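Local structure of putative kinase (Chloroflexus aurantiacus, 2RHM) at residues 91-94 with 95-99. The protein is of unknown function but has the fold of P-loop nucleoside triphosphate hydrolases and is probably a kinase that binds a nucleotide. Numbering follows the deposited sequence.
Sequences DTER and MQNLH
Met95, selenomethionine in the crystal, donates its backbone N to Asp91 O over 2.9 Å, one turn back in helix 88-101, and its side chain starts out past that same carbonyl, with CG 3.1 Å from Asp91 O. Bent at chi2 (-81°), the side chain packs against Leu7 and Ile9 of strand 6-12 and Tyr67 of helix 52-75. Arg94 O accepts from Leu98 N at 2.9 Å. Its side chain, extended from CG to NE, touches Ile63 and Tyr67 and runs back toward the start of the helix, where a salt bridge closes within 91-94, NH1 to Asp91 OD1 at 2.8 Å. The carboxylate oxygen lies in the guanidinium plane, whereas NH1 stands well above the carboxylate plane; Tyr67 OH and the backbone N of Arg87 also bind this carboxylate. On the exposed side, Glu93 is extended and Asn97 crosses it, the carboxylate and amide planes 73° apart. One water bridges them, donating to Glu93 OE2 at 2.6 Å and to Asn97 OD1 at 2.8 Å. The chemistry is that of an amphipathic helix packed against the parallel sheet of a P-loop NTPase fold: Met95 and Leu98 turn inward, a buried carboxylate is held by several donors, and the outer polar pair is joined through solvent.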
# COMPACT_ATOMS: atom_id res chain seq x y z
N ASP B 91 10.55 3.77 -14.87
CA ASP B 91 9.48 4.46 -14.13
C ASP B 91 8.77 5.56 -14.89
O ASP B 91 7.66 5.93 -14.54
CB ASP B 91 10.01 4.94 -12.77
CG ASP B 91 10.33 3.80 -11.83
OD1 ASP B 91 9.39 3.06 -11.47
OD2 ASP B 91 11.51 3.63 -11.41
N THR B 92 9.37 6.08 -15.96
CA THR B 92 8.66 7.07 -16.76
C THR B 92 7.36 6.48 -17.32
O THR B 92 6.29 7.10 -17.21
CB THR B 92 9.56 7.61 -17.89
OG1 THR B 92 10.77 8.09 -17.29
CG2 THR B 92 8.88 8.74 -18.65
N GLU B 93 7.43 5.28 -17.91
CA GLU B 93 6.24 4.66 -18.49
C GLU B 93 5.32 4.15 -17.37
O GLU B 93 4.09 4.16 -17.53
CB GLU B 93 6.59 3.55 -19.45
CG GLU B 93 5.35 2.97 -20.16
CD GLU B 93 5.69 2.04 -21.29
OE1 GLU B 93 6.87 1.93 -21.64
OE2 GLU B 93 4.76 1.40 -21.83
N ARG B 94 5.87 3.71 -16.25
CA ARG B 94 4.98 3.31 -15.15
C ARG B 94 4.17 4.50 -14.64
O ARG B 94 3.00 4.33 -14.31
CB ARG B 94 5.71 2.65 -14.00
CG ARG B 94 6.31 1.27 -14.31
CD ARG B 94 7.27 0.90 -13.20
NE ARG B 94 8.09 -0.25 -13.54
CZ ARG B 94 9.32 -0.47 -13.11
NH1 ARG B 94 9.96 0.43 -12.37
NH2 ARG B 94 9.96 -1.56 -13.50
N MSE B 95 4.78 5.68 -14.57
CA MSE B 95 4.08 6.88 -14.15
C MSE B 95 3.04 7.29 -15.17
O MSE B 95 1.95 7.73 -14.83
CB MSE B 95 5.06 8.02 -13.89
CG MSE B 95 5.92 7.78 -12.69
SE MSE B 95 5.00 8.23 -11.05
CE MSE B 95 6.40 7.56 -9.83
N GLN B 96 3.35 7.15 -16.45
CA GLN B 96 2.36 7.41 -17.48
C GLN B 96 1.16 6.49 -17.38
O GLN B 96 0.02 6.92 -17.51
CB GLN B 96 3.01 7.29 -18.86
CG GLN B 96 3.84 8.51 -19.16
CD GLN B 96 4.84 8.30 -20.27
OE1 GLN B 96 4.85 7.27 -20.94
NE2 GLN B 96 5.73 9.27 -20.43
N ASN B 97 1.42 5.21 -17.16
CA ASN B 97 0.38 4.22 -17.00
C ASN B 97 -0.47 4.49 -15.77
O ASN B 97 -1.69 4.33 -15.80
CB ASN B 97 0.98 2.82 -16.97
CG ASN B 97 1.52 2.40 -18.33
OD1 ASN B 97 1.20 3.01 -19.35
ND2 ASN B 97 2.37 1.38 -18.35
N LEU B 98 0.17 4.91 -14.68
CA LEU B 98 -0.54 5.31 -13.48
C LEU B 98 -1.47 6.48 -13.76
O LEU B 98 -2.65 6.43 -13.40
CB LEU B 98 0.45 5.70 -12.37
CG LEU B 98 -0.18 6.15 -11.03
CD1 LEU B 98 -1.06 5.07 -10.38
CD2 LEU B 98 0.88 6.57 -10.07
N HIS B 99 -0.95 7.50 -14.46
CA HIS B 99 -1.71 8.71 -14.77
C HIS B 99 -2.98 8.42 -15.58
O HIS B 99 -4.01 9.06 -15.35
CB HIS B 99 -0.84 9.75 -15.49
CG HIS B 99 -1.46 11.11 -15.55
ND1 HIS B 99 -2.39 11.48 -16.50
CD2 HIS B 99 -1.28 12.20 -14.77
CE1 HIS B 99 -2.74 12.73 -16.31
NE2 HIS B 99 -2.09 13.19 -15.26
O HOH W 1 2.39 2.53 -21.85